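Local coordinates for surface-associated protein CshB (Streptococcus gordonii, PDB 6YZG) that acts as a cell-wall-attached adhesin and probably binds host fibronectin, represented here by a segment containing its non-repetitive domain 2, at the interface of chains A and B. Coordinates in Å, arbitrary orientation; residue numbers count along the deposited sequence, not the author numbering. Chains: chain A/B, Surface-associated protein CshB.

Contact 1: the interface of chains A and B. Residues chain A 43-45, 48, 121-123, 157; chain B 248-250.
B:Tyr249 pushes its ring between A:Phe45, A:Thr48 and A:Thr157. In this CshA-type non-repetitive domain 2, strand 245-252 of one copy pairs antiparallel with strand 119-131 of the other, adding a strand to its sheet.

Backbone hydrogen bonds join the strands, among them reciprocal pairs between A:Trp121 and B:Val250, with B:Val250 N 2.8 Å from A:Trp121 O, and between A:Val123 and B:Phe248, with A:Val123 N 2.9 Å from B:Phe248 O. Between them, A:Gly122 faces B:Tyr249 with no side chain of its own, and its CA can come near the phenol ring.

The aromatic contacts lie on opposite sides of the paired strands. On one, the CG of B:Tyr249 stands anti to its carbonyl carbon (chi1 -58°), which carries the ring toward A:Phe45. The two rings meet edge to face with their planes at 66°: A:Phe45 CD1 sits over the rim of the tyrosine face, 3.9 Å from B:Tyr249 CG. A:Thr48 comes tip to tip, its methyl CG2 3.6 Å from the phenol oxygen OH of B:Tyr249, and the A:Lys43 carbonyl O lies 3.4 Å from B:Tyr249 CE2. A:Thr157 crosses the ring at about a right angle, OG1 in plane at its edge and CG2 3.8 Å from B:Tyr249 CE1. Tyrosine suits this place because its ring packs against A:Phe45 and A:Thr48 while its hydroxyl reaches a water shared with A:Thr157. On the other side, B:Val250 lays CB over the indole's five-membered ring, 3.4 Å from A:Trp121 NE1. The far end of the indole meets B:Phe248, with CZ2 in plane at the phenyl edge. A branched aliphatic can cover the flat indole broadly.

Water bridges further polar atoms. The shared water lies 2.8 Å from A:Thr157 OG1; another connects A:Phe45 N with A:Trp121 O and, by a long reach, B:Val250 O. A:Thr48 OG1 donates in plane to A:Phe45 O, which probably helps hold the 3-10 turn 45-47 that presents the phenyl edge.

Contact 2: the interface of chains A and B. Residues chain A 35, 37, 127, 138-140; chain B 240, 243, 260-262.
B:Phe262 inserts its ring among aliphatic side chains of chain A in the sheet-rich body of the adhesin domain. A:Val35 meets it tip to tip: methyl CG1 lies over the centre of one face, 3.7 Å from B:Phe262 CD2. With CG anti to its carbonyl carbon (chi1 -69°), the phenyl swings alongside A:Val140, whose CG2 comes 3.6 Å from B:Phe262 CE2. A:Ile127 CG2 and A:Pro138 CB fill in around the edge, in the plane of the ring. A large flat hydrocarbon suits this place because its face and rim can both be packed by methyl and methylene groups.

A:Val140 opens strand 139-144 to chain B on two sides, forming antiparallel bridges with B:Thr240 and B:Phe262. A reciprocal pair of backbone hydrogen bonds joins it to B:Thr240, with A:Val140 N 2.8 Å from B:Thr240 O. Its other methyl, CG1, crosses the B:Met260 side chain near CG. Beyond, the flexible thioether bends at chi3 (-66°), and SD rests 3.8 Å from A:Leu37 CD1.

The backbone of B:Ala243, in the loop between strands 234-241 and 245-252, lies against A:Pro138, with B:Ala243 O 3.4 Å from the ring carbon CG of A:Pro138; a small residue may suit this close approach. B:Ala243 N lies 2.9 Å from a water that also links A:Pro138 O to B:Thr240 O.

Contact 1: the interface of chains A and B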
loop_
_atom_site.group_PDB
_atom_site.type_symbol
_atom_site.label_atom_id
_atom_site.label_comp_id
_atom_site.label_asym_id
_atom_site.label_seq_id
_atom_site.Cartn_x
_atom_site.Cartn_y
_atom_site.Cartn_z
ATOM N N LYS A 43 8.254 15.139 21.294
ATOM C CA LYS A 43 9.280 14.122 21.530
ATOM C C LYS A 43 8.815 12.807 20.967
ATOM O O LYS A 43 7.609 12.491 20.900
ATOM C CB LYS A 43 9.614 13.955 23.007
ATOM C CG LYS A 43 10.304 15.140 23.670
ATOM C CD LYS A 43 11.000 14.688 25.019
ATOM C CE LYS A 43 12.021 15.660 25.571
ATOM N NZ LYS A 43 13.043 16.076 24.571
ATOM N N PRO A 44 9.776 11.977 20.492
ATOM C CA PRO A 44 9.424 10.679 19.920
ATOM C C PRO A 44 9.207 9.561 20.957
ATOM O O PRO A 44 9.384 9.735 22.139
ATOM C CB PRO A 44 10.635 10.367 19.052
ATOM C CG PRO A 44 11.780 10.952 19.869
ATOM C CD PRO A 44 11.224 12.286 20.357
ATOM N N PHE A 45 8.665 8.461 20.468
ATOM C CA PHE A 45 8.149 7.388 21.352
ATOM C C PHE A 45 9.289 6.799 22.218
ATOM O O PHE A 45 9.014 6.370 23.347
ATOM C CB PHE A 45 7.472 6.304 20.541
ATOM C CG PHE A 45 6.709 5.272 21.317
ATOM C CD1 PHE A 45 5.547 5.596 22.001
ATOM C CD2 PHE A 45 7.197 3.987 21.385
ATOM C CE1 PHE A 45 4.877 4.589 22.673
ATOM C CE2 PHE A 45 6.530 2.987 22.091
ATOM C CZ PHE A 45 5.362 3.315 22.721
ATOM N N THR A 48 9.474 7.991 25.833
ATOM C CA THR A 48 8.325 7.837 26.763
ATOM C C THR A 48 8.555 6.792 27.858
ATOM O O THR A 48 9.321 5.910 27.678
ATOM C CB THR A 48 7.039 7.457 26.012
ATOM O OG1 THR A 48 7.185 6.163 25.423
ATOM C CG2 THR A 48 6.680 8.448 24.931
ATOM N N TRP A 121 9.238 10.842 15.351
ATOM C CA TRP A 121 8.712 12.085 15.975
ATOM C C TRP A 121 7.485 11.775 16.799
ATOM O O TRP A 121 6.836 10.723 16.604
ATOM C CB TRP A 121 8.413 13.179 14.931
ATOM C CG TRP A 121 7.315 12.865 13.983
ATOM C CD1 TRP A 121 7.387 12.159 12.813
ATOM C CD2 TRP A 121 5.946 13.313 14.016
ATOM N NE1 TRP A 121 6.211 12.182 12.121
ATOM C CE2 TRP A 121 5.298 12.891 12.848
ATOM C CE3 TRP A 121 5.233 14.105 14.921
ATOM C CZ2 TRP A 121 3.969 13.204 12.548
ATOM C CZ3 TRP A 121 3.908 14.401 14.636
ATOM C CH2 TRP A 121 3.302 13.960 13.478
ATOM N N GLY A 122 7.073 12.748 17.605
ATOM C CA GLY A 122 5.773 12.633 18.293
ATOM C C GLY A 122 5.337 13.977 18.801
ATOM O O GLY A 122 6.101 14.964 18.805
ATOM N N VAL A 123 4.098 14.019 19.194
ATOM C CA VAL A 123 3.456 15.216 19.783
ATOM C C VAL A 123 2.504 14.761 20.868
ATOM O O VAL A 123 1.775 13.765 20.661
ATOM C CB VAL A 123 2.731 16.050 18.719
ATOM C CG1 VAL A 123 1.668 15.283 17.946
ATOM C CG2 VAL A 123 2.249 17.361 19.350
ATOM N N THR A 157 -1.690 7.487 22.002
ATOM C CA THR A 157 -1.812 7.347 23.467
ATOM C C THR A 157 -2.901 8.270 23.978
ATOM O O THR A 157 -3.232 9.299 23.413
ATOM C CB THR A 157 -0.496 7.559 24.202
ATOM O OG1 THR A 157 -0.171 8.946 24.139
ATOM C CG2 THR A 157 0.627 6.718 23.623
ATOM N N PHE B 248 0.528 11.235 19.833
ATOM C CA PHE B 248 0.638 10.649 18.508
ATOM C C PHE B 248 2.114 10.530 18.209
ATOM O O PHE B 248 2.833 11.547 18.287
ATOM C CB PHE B 248 -0.065 11.520 17.479
ATOM C CG PHE B 248 -0.012 11.002 16.055
ATOM C CD1 PHE B 248 -0.794 9.934 15.658
ATOM C CD2 PHE B 248 0.852 11.559 15.127
ATOM C CE1 PHE B 248 -0.791 9.494 14.331
ATOM C CE2 PHE B 248 0.832 11.103 13.807
ATOM C CZ PHE B 248 0.046 10.049 13.427
ATOM N N TYR B 249 2.538 9.324 17.826
ATOM C CA TYR B 249 3.984 9.056 17.619
ATOM C C TYR B 249 4.161 8.339 16.298
ATOM O O TYR B 249 3.373 7.428 15.989
ATOM C CB TYR B 249 4.573 8.197 18.740
ATOM C CG TYR B 249 4.419 8.819 20.096
ATOM C CD1 TYR B 249 3.288 8.586 20.865
ATOM C CD2 TYR B 249 5.420 9.624 20.636
ATOM C CE1 TYR B 249 3.119 9.202 22.097
ATOM C CE2 TYR B 249 5.258 10.253 21.843
ATOM C CZ TYR B 249 4.111 10.039 22.575
ATOM O OH TYR B 249 3.964 10.611 23.829
ATOM N N VAL B 250 5.169 8.734 15.554
ATOM C CA VAL B 250 5.414 8.176 14.208
ATOM C C VAL B 250 6.874 7.810 14.072
ATOM O O VAL B 250 7.755 8.567 14.428
ATOM C CB VAL B 250 5.046 9.171 13.111
ATOM C CG1 VAL B 250 5.616 8.797 11.756
ATOM C CG2 VAL B 250 3.551 9.440 13.080
HETATM O O HOH W 1 8.098 8.359 17.628
HETATM O O HOH W 2 2.217 9.426 25.566
#

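Contact 2: the interface of chains A and B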
loop_
_atom_site.group_PDB
_atom_site.type_symbol
_atom_site.label_atom_id
_atom_site.label_comp_id
_atom_site.label_asym_id
_atom_site.label_seq_id
_atom_site.Cartn_x
_atom_site.Cartn_y
_atom_site.Cartn_z
ATOM N N VAL A 35 -13.115 23.419 21.449
ATOM C CA VAL A 35 -11.981 22.537 21.791
ATOM C C VAL A 35 -10.694 23.321 21.664
ATOM O O VAL A 35 -10.486 24.112 20.730
ATOM C CB VAL A 35 -11.966 21.295 20.894
ATOM C CG1 VAL A 35 -13.195 20.439 21.071
ATOM C CG2 VAL A 35 -11.751 21.600 19.457
ATOM N N LEU A 37 -6.538 22.593 21.910
ATOM C CA LEU A 37 -5.388 21.698 21.984
ATOM C C LEU A 37 -4.184 22.573 22.319
ATOM O O LEU A 37 -3.972 23.633 21.689
ATOM C CB LEU A 37 -5.071 21.003 20.663
ATOM C CG LEU A 37 -6.195 20.273 19.948
ATOM C CD1 LEU A 37 -5.663 19.528 18.737
ATOM C CD2 LEU A 37 -7.104 19.463 20.813
ATOM N N ILE A 127 -5.718 18.559 26.163
ATOM C CA ILE A 127 -7.024 18.802 25.501
ATOM C C ILE A 127 -7.994 19.372 26.519
ATOM O O ILE A 127 -8.055 18.846 27.595
ATOM C CB ILE A 127 -7.614 17.486 24.974
ATOM C CG1 ILE A 127 -6.743 16.850 23.901
ATOM C CG2 ILE A 127 -9.043 17.684 24.495
ATOM C CD1 ILE A 127 -7.170 15.422 23.733
ATOM N N PRO A 138 -14.462 15.257 26.779
ATOM C CA PRO A 138 -14.613 15.106 25.339
ATOM C C PRO A 138 -14.608 13.647 24.881
ATOM O O PRO A 138 -14.186 12.751 25.646
ATOM C CB PRO A 138 -13.329 15.782 24.870
ATOM C CG PRO A 138 -12.326 15.479 25.905
ATOM C CD PRO A 138 -13.096 15.514 27.238
ATOM N N THR A 139 -15.124 13.438 23.715
ATOM C CA THR A 139 -15.096 12.150 22.996
ATOM C C THR A 139 -14.200 12.378 21.789
ATOM O O THR A 139 -14.605 13.118 20.862
ATOM C CB THR A 139 -16.473 11.665 22.600
ATOM O OG1 THR A 139 -17.258 11.461 23.789
ATOM C CG2 THR A 139 -16.420 10.380 21.789
ATOM N N VAL A 140 -13.015 11.819 21.820
ATOM C CA VAL A 140 -11.949 12.108 20.844
ATOM C C VAL A 140 -11.773 10.907 19.951
ATOM O O VAL A 140 -11.724 9.775 20.441
ATOM C CB VAL A 140 -10.631 12.402 21.523
ATOM C CG1 VAL A 140 -9.554 12.616 20.518
ATOM C CG2 VAL A 140 -10.750 13.607 22.433
ATOM N N THR B 240 -11.411 7.645 22.334
ATOM C CA THR B 240 -11.111 7.740 23.791
ATOM C C THR B 240 -12.004 8.821 24.377
ATOM O O THR B 240 -12.190 9.883 23.728
ATOM C CB THR B 240 -9.617 7.963 24.045
ATOM O OG1 THR B 240 -9.423 8.031 25.469
ATOM C CG2 THR B 240 -9.094 9.266 23.460
ATOM N N ALA B 243 -10.386 12.127 27.973
ATOM C CA ALA B 243 -8.951 12.424 27.901
ATOM C C ALA B 243 -8.709 13.907 28.170
ATOM O O ALA B 243 -9.417 14.736 27.573
ATOM C CB ALA B 243 -8.438 12.057 26.546
ATOM N N MET B 260 -7.424 13.954 13.945
ATOM C CA MET B 260 -8.035 14.015 15.294
ATOM C C MET B 260 -9.404 14.660 15.123
ATOM O O MET B 260 -9.501 15.703 14.442
ATOM C CB MET B 260 -7.228 14.811 16.304
ATOM C CG MET B 260 -7.873 14.786 17.708
ATOM S SD MET B 260 -7.008 15.930 18.865
ATOM C CE MET B 260 -5.419 15.179 19.025
ATOM N N GLY B 261 -10.425 14.109 15.742
ATOM C CA GLY B 261 -11.762 14.672 15.709
ATOM C C GLY B 261 -12.430 14.514 17.044
ATOM O O GLY B 261 -11.897 13.925 17.996
ATOM N N PHE B 262 -13.560 15.191 17.144
ATOM C CA PHE B 262 -14.376 15.201 18.360
ATOM C C PHE B 262 -15.799 14.852 17.981
ATOM O O PHE B 262 -16.316 15.360 16.970
ATOM C CB PHE B 262 -14.288 16.548 19.039
ATOM C CG PHE B 262 -12.964 16.874 19.654
ATOM C CD1 PHE B 262 -11.841 17.210 18.892
ATOM C CD2 PHE B 262 -12.771 16.736 21.017
ATOM C CE1 PHE B 262 -10.619 17.407 19.508
ATOM C CE2 PHE B 262 -11.573 17.027 21.651
ATOM C CZ PHE B 262 -10.467 17.338 20.882
HETATM O O HOH W 3 -11.233 12.192 25.204
#

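The C-alpha centres of contact 1 and contact 2 lie about 17 Å apart. They are joined in chain A by strand 119-131, which supplies residues to both, and in chain B by the run of strands 234-241, 245-252 and 258-263, whose middle member serves contact 1 and whose flanking members serve contact 2. The C-terminal strands of one copy therefore pair with strands of the other and appear to contribute to its hydrophobic core, and twofold symmetry repeats both contacts with the chains exchanged. Such intertwining suggests a strand-swapped dimer, although the structure alone does not show whether it forms on the bacterial surface.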